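Local coordinates for regulating synaptic membrane exocytosis protein 2 (Rattus norvegicus, PDB 2BWQ) that probably takes part in neurotransmitter release at synapses, as a Rab3-interacting active-zone protein of which this C2A domain is one module, at residues 42-47 with 54-59; 88-93 with 109-114. All coordinates share one frame; numbering follows the deposited sequence.

Contact 1: 42-47 with 54-59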
# COMPACT_ATOMS: atom_id res chain seq x y z
N TYR A 42 1.55 2.94 9.71
CA TYR A 42 0.36 3.06 8.84
C TYR A 42 0.83 3.11 7.42
O TYR A 42 1.95 3.47 7.14
CB TYR A 42 -0.55 4.23 9.21
CG TYR A 42 0.07 5.59 8.94
CD1 TYR A 42 -0.15 6.23 7.69
CD2 TYR A 42 0.74 6.28 9.96
CE1 TYR A 42 0.37 7.51 7.45
CE2 TYR A 42 1.29 7.55 9.70
CZ TYR A 42 1.04 8.14 8.45
OH TYR A 42 1.52 9.43 8.22
N VAL A 43 -0.11 2.79 6.54
CA VAL A 43 0.11 2.87 5.10
C VAL A 43 -0.78 3.93 4.48
O VAL A 43 -1.92 4.05 4.85
CB VAL A 43 -0.21 1.52 4.44
CG1 VAL A 43 -0.06 1.60 2.92
CG2 VAL A 43 0.80 0.46 4.90
N LYS A 44 -0.20 4.73 3.59
CA LYS A 44 -0.92 5.72 2.77
C LYS A 44 -0.84 5.28 1.32
O LYS A 44 0.21 4.78 0.87
CB LYS A 44 -0.24 7.08 2.92
CG LYS A 44 -0.95 8.17 2.18
CD LYS A 44 -0.47 9.57 2.68
CE LYS A 44 1.01 9.80 2.35
NZ LYS A 44 1.48 11.14 2.83
N ILE A 45 -1.97 5.41 0.64
CA ILE A 45 -1.99 5.09 -0.78
C ILE A 45 -2.55 6.24 -1.57
O ILE A 45 -3.63 6.77 -1.21
CB ILE A 45 -2.76 3.83 -1.08
CG1 ILE A 45 -2.17 2.67 -0.26
CG2 ILE A 45 -2.67 3.52 -2.59
CD1 ILE A 45 -2.56 1.15 -0.59
N TYR A 46 -1.86 6.66 -2.61
CA TYR A 46 -2.40 7.56 -3.64
C TYR A 46 -2.49 6.80 -4.93
O TYR A 46 -1.57 6.10 -5.40
CB TYR A 46 -1.51 8.77 -3.87
CG TYR A 46 -1.68 9.91 -2.93
CD1 TYR A 46 -2.78 10.74 -3.05
CD2 TYR A 46 -0.75 10.19 -1.93
CE1 TYR A 46 -2.94 11.81 -2.21
CE2 TYR A 46 -0.93 11.29 -1.07
CZ TYR A 46 -2.02 12.06 -1.23
OH TYR A 46 -2.17 13.16 -0.38
N PHE A 47 -3.66 6.91 -5.56
CA PHE A 47 -3.89 6.43 -6.92
C PHE A 47 -3.65 7.61 -7.81
O PHE A 47 -4.47 8.54 -7.84
CB PHE A 47 -5.35 5.93 -7.04
CG PHE A 47 -5.66 5.31 -8.31
CD1 PHE A 47 -4.82 4.32 -8.85
CD2 PHE A 47 -6.85 5.66 -8.97
CE1 PHE A 47 -5.14 3.68 -9.99
CE2 PHE A 47 -7.20 5.02 -10.17
CZ PHE A 47 -6.32 4.02 -10.67
N LYS A 54 -9.50 12.64 -3.08
CA LYS A 54 -10.34 11.63 -3.69
C LYS A 54 -9.54 10.35 -3.96
O LYS A 54 -10.08 9.26 -3.98
CB LYS A 54 -10.97 12.13 -4.99
CG LYS A 54 -12.05 11.23 -5.47
CD LYS A 54 -11.79 10.43 -6.72
CE LYS A 54 -13.09 9.73 -7.15
NZ LYS A 54 -12.89 8.98 -8.42
N ASN A 55 -8.26 10.54 -4.27
CA ASN A 55 -7.36 9.44 -4.68
C ASN A 55 -6.50 8.97 -3.51
O ASN A 55 -5.61 8.10 -3.67
CB ASN A 55 -6.54 9.92 -5.87
CG ASN A 55 -7.35 9.90 -7.16
OD1 ASN A 55 -8.34 9.17 -7.24
ND2 ASN A 55 -6.99 10.77 -8.15
N LYS A 56 -6.76 9.45 -2.31
CA LYS A 56 -5.96 9.18 -1.13
C LYS A 56 -6.70 8.21 -0.20
O LYS A 56 -7.89 8.40 0.08
CB LYS A 56 -5.60 10.49 -0.38
CG LYS A 56 -4.74 10.24 0.82
CD LYS A 56 -4.32 11.47 1.54
CE LYS A 56 -3.72 11.11 2.87
NZ LYS A 56 -4.68 11.50 3.94
N ARG A 57 -5.97 7.26 0.34
CA ARG A 57 -6.49 6.37 1.39
C ARG A 57 -5.42 6.10 2.41
O ARG A 57 -4.21 6.15 2.08
CB ARG A 57 -6.85 5.01 0.77
CG ARG A 57 -7.97 5.03 -0.27
CD ARG A 57 -9.36 5.43 0.22
NE ARG A 57 -10.31 5.29 -0.90
CZ ARG A 57 -10.47 6.16 -1.84
NH1 ARG A 57 -9.84 7.33 -1.81
NH2 ARG A 57 -11.30 5.86 -2.85
N ARG A 58 -5.82 5.78 3.65
CA ARG A 58 -4.84 5.47 4.67
C ARG A 58 -5.37 4.35 5.54
O ARG A 58 -6.56 4.34 5.86
CB ARG A 58 -4.71 6.71 5.59
CG ARG A 58 -3.78 7.71 5.11
CD ARG A 58 -3.60 8.88 6.09
NE ARG A 58 -3.26 8.46 7.45
CZ ARG A 58 -2.49 9.17 8.29
NH1 ARG A 58 -1.94 10.33 7.89
NH2 ARG A 58 -2.24 8.73 9.51
N THR A 59 -4.49 3.44 5.95
CA THR A 59 -4.86 2.50 7.02
C THR A 59 -4.91 3.21 8.37
O THR A 59 -4.36 4.30 8.55
CB THR A 59 -3.88 1.33 7.14
OG1 THR A 59 -2.61 1.81 7.60
CG2 THR A 59 -3.67 0.56 5.81

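Contact 2: 88-93 with 109-114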
# COMPACT_ATOMS: atom_id res chain seq x y z
N MET A 88 -0.92 4.75 -11.53
CA MET A 88 -0.04 4.01 -10.63
C MET A 88 -0.48 4.16 -9.20
O MET A 88 -1.14 5.15 -8.85
CB MET A 88 1.42 4.45 -10.76
CG MET A 88 1.67 5.85 -10.33
SD MET A 88 3.29 6.35 -10.96
CE MET A 88 3.40 7.99 -10.17
N LEU A 89 -0.16 3.18 -8.39
CA LEU A 89 -0.42 3.26 -6.96
C LEU A 89 0.84 3.57 -6.21
O LEU A 89 1.83 2.84 -6.31
CB LEU A 89 -0.93 1.88 -6.46
CG LEU A 89 -2.31 1.50 -6.96
CD1 LEU A 89 -2.53 -0.01 -6.69
CD2 LEU A 89 -3.41 2.26 -6.21
N GLU A 90 0.85 4.71 -5.51
CA GLU A 90 1.98 5.08 -4.65
C GLU A 90 1.64 4.69 -3.23
O GLU A 90 0.74 5.24 -2.59
CB GLU A 90 2.21 6.61 -4.76
CG GLU A 90 3.33 7.10 -3.83
CD GLU A 90 3.11 8.55 -3.49
OE1 GLU A 90 3.46 9.38 -4.31
OE2 GLU A 90 2.67 8.84 -2.35
N ILE A 91 2.33 3.67 -2.75
CA ILE A 91 2.07 3.05 -1.44
C ILE A 91 3.24 3.35 -0.53
O ILE A 91 4.36 3.01 -0.85
CB ILE A 91 1.88 1.53 -1.63
CG1 ILE A 91 0.70 1.32 -2.60
CG2 ILE A 91 1.66 0.85 -0.26
CD1 ILE A 91 0.70 -0.17 -3.20
N THR A 92 2.99 4.06 0.56
CA THR A 92 4.06 4.46 1.48
C THR A 92 3.73 4.02 2.86
O THR A 92 2.57 4.04 3.30
CB THR A 92 4.33 5.99 1.41
OG1 THR A 92 3.12 6.72 1.66
CG2 THR A 92 4.88 6.35 0.04
N LEU A 93 4.79 3.63 3.61
CA LEU A 93 4.65 3.17 4.99
C LEU A 93 5.33 4.22 5.88
O LEU A 93 6.40 4.73 5.55
CB LEU A 93 5.38 1.83 5.11
CG LEU A 93 5.29 1.23 6.53
CD1 LEU A 93 3.88 0.76 6.88
CD2 LEU A 93 6.31 0.13 6.67
N GLU A 109 8.58 2.94 0.24
CA GLU A 109 7.59 3.15 -0.80
C GLU A 109 7.56 1.95 -1.71
O GLU A 109 8.61 1.35 -2.01
CB GLU A 109 7.99 4.43 -1.63
CG GLU A 109 7.04 4.68 -2.83
CD GLU A 109 7.25 5.98 -3.48
OE1 GLU A 109 7.75 6.86 -2.82
OE2 GLU A 109 6.89 6.06 -4.64
N ILE A 110 6.37 1.60 -2.14
CA ILE A 110 6.17 0.65 -3.23
C ILE A 110 5.34 1.39 -4.29
O ILE A 110 4.30 1.97 -3.98
CB ILE A 110 5.37 -0.56 -2.68
CG1 ILE A 110 6.22 -1.31 -1.65
CG2 ILE A 110 4.87 -1.49 -3.81
CD1 ILE A 110 5.34 -2.00 -0.63
N LEU A 111 5.78 1.42 -5.51
CA LEU A 111 5.11 2.19 -6.60
C LEU A 111 4.70 1.18 -7.66
O LEU A 111 5.60 0.57 -8.29
CB LEU A 111 6.06 3.27 -7.18
CG LEU A 111 5.44 4.22 -8.15
CD1 LEU A 111 4.33 5.07 -7.48
CD2 LEU A 111 6.58 5.15 -8.65
N ILE A 112 3.40 0.97 -7.84
CA ILE A 112 2.94 -0.10 -8.74
C ILE A 112 2.28 0.53 -9.94
O ILE A 112 1.22 1.14 -9.82
CB ILE A 112 1.96 -1.03 -7.99
CG1 ILE A 112 2.66 -1.73 -6.82
CG2 ILE A 112 1.35 -2.10 -8.97
CD1 ILE A 112 1.72 -2.61 -6.01
N GLU A 113 2.87 0.38 -11.09
CA GLU A 113 2.25 0.78 -12.37
C GLU A 113 1.07 -0.13 -12.68
O GLU A 113 1.25 -1.37 -12.68
CB GLU A 113 3.27 0.72 -13.52
CG GLU A 113 4.36 1.78 -13.36
CD GLU A 113 3.92 3.14 -13.77
OE1 GLU A 113 2.79 3.37 -14.24
OE2 GLU A 113 4.76 4.04 -13.60
N LEU A 114 -0.11 0.43 -12.94
CA LEU A 114 -1.27 -0.43 -13.19
C LEU A 114 -1.09 -1.35 -14.39
O LEU A 114 -1.59 -2.49 -14.33
CB LEU A 114 -2.57 0.37 -13.35
CG LEU A 114 -3.37 0.55 -12.06
CD1 LEU A 114 -3.91 -0.85 -11.67
CD2 LEU A 114 -2.56 1.17 -10.94

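Contact 1: 42-47 with 54-59
Val43 and Thr59 close one end of this antiparallel pair with two bonds. Val43 N gives its hydrogen to Thr59 OG1 (2.9 Å, nearly straight at 175°), a side-chain hydroxyl doing the work of a strand carbonyl, while Thr59 N returns a bond to Val43 O. OG1 reaches that N-H because it lies between the backbone N and the carbonyl carbon (chi1 68°). Further along, Ile45 and Arg57 exchange both N-H groups for both carbonyls as a hydrogen-bonded pair, and Phe47 N is taken at 3.0 Å by Asn55 O, which also bonds Tyr76 OH. Arg57 NH1 is satisfied within 54-59, bonding Lys54 O and Lys56 O, both near the guanidinium plane; its NH2 goes to Ile75 O. Asn55 ND2 is used by Asp50 O.

The Arg58 guanidinium lies flat on the Tyr42 ring, planes 6° apart, with CZ 3.8 Å from the ring centroid: a cation-pi stack; Arg58 NH2 also bonds Gln96 OE1. An alanine at Tyr42 removes the ring, and the Arg58 guanidinium, held then by the Gln96 bond without the stack, would probably be freer to turn. Lys56 makes a smaller CH-pi contact, CG over one face of Tyr46.

In this hairpin, 56-58 is an edge strand of its sheet; strand 41-48 is flanked by 88-95, and Val43, Ile45 and Phe47 meet strand 19-28 of the facing sheet.

Contact 2: 88-93 with 109-114
Leu89 and Ile112, and Ile91 and Ile110, are the two hydrogen-bonded pairs of this antiparallel ladder. Leu89 N reaches Ile112 O at 2.8 Å and Ile112 N reaches Leu89 O at 2.9 Å; Ile91 N and Ile110 N make the same exchange with Ile110 O and Ile91 O. All four bonds are close to straight, none bending below 157° at the hydrogen. Between and beside these pairs lie the non-hydrogen-bonded pairs Met88-Glu113, Glu90-Leu111 and Thr92-Glu109, where CA-H...O contacts add to the ladder, among them Glu109 CA to Ile91 O at 3.2 Å. The two short segments run at 172° to each other.

This is a beta hairpin of the C2-domain sandwich, with strand 105-113 at the edge of one sheet and 88-95 joined on its other side to 41-48. The face carrying Leu89, Ile91, Ile110 and Ile112 is turned into the sandwich: Leu89 and Ile91 touch strand 6-14 of the facing sheet, and Ile110 and Ile112 touch Tyr126 on 123-127. Within the hairpin the delta carbons of Ile91 and Ile112 meet, CD1 to CD1, at 3.9 Å.

The other face mixes Met88 and Leu111 with Glu90, Thr92, Glu109 and Glu113. Met88 CG sits between the backbone N and the carbonyl carbon (chi1 65°) and the chain then extends, bringing SD within 3.9 Å of Leu111 CD1. Glu113, bent at chi2, lies beside the methionine and points the same way. Leu111 CD1 also rests against Glu90 CB. Glu90 CG approaches Glu109 OE2 at 3.8 Å, and the two carboxylates, Glu90 OE1 and Glu109 OE2 being 4.8 Å apart, would be expected to repel if both are ionised. Thr92 CG2 lies alongside the Glu109 chain, whereas Thr92 OG1 is bonded to Trp94 NE1.

In the fold
Contacts 1 and 2 are the two hairpins of one four-stranded sheet, their centres about 10 Å apart. Their inner strands, 41-48 and 88-95, are neighbours, and backbone pairs such as Tyr46 O with Glu90 N (2.8 Å) join them; 56-58 and 105-113 form the outer edges. Both are partly buried, apolar residues of each turned into the sandwich, but only contact 2 has exposed touching residues, Leu111 and Glu113, on its outer face. The outward faces differ: contact 1 lays Arg58 and Lys56 over tyrosine rings, whereas contact 2 sets glutamates among Met88, Leu111 and Thr92. Hydrogen bonding differs too: contact 1 completes its ladder with a threonine hydroxyl; between its two segments contact 2 has backbone bonds alone.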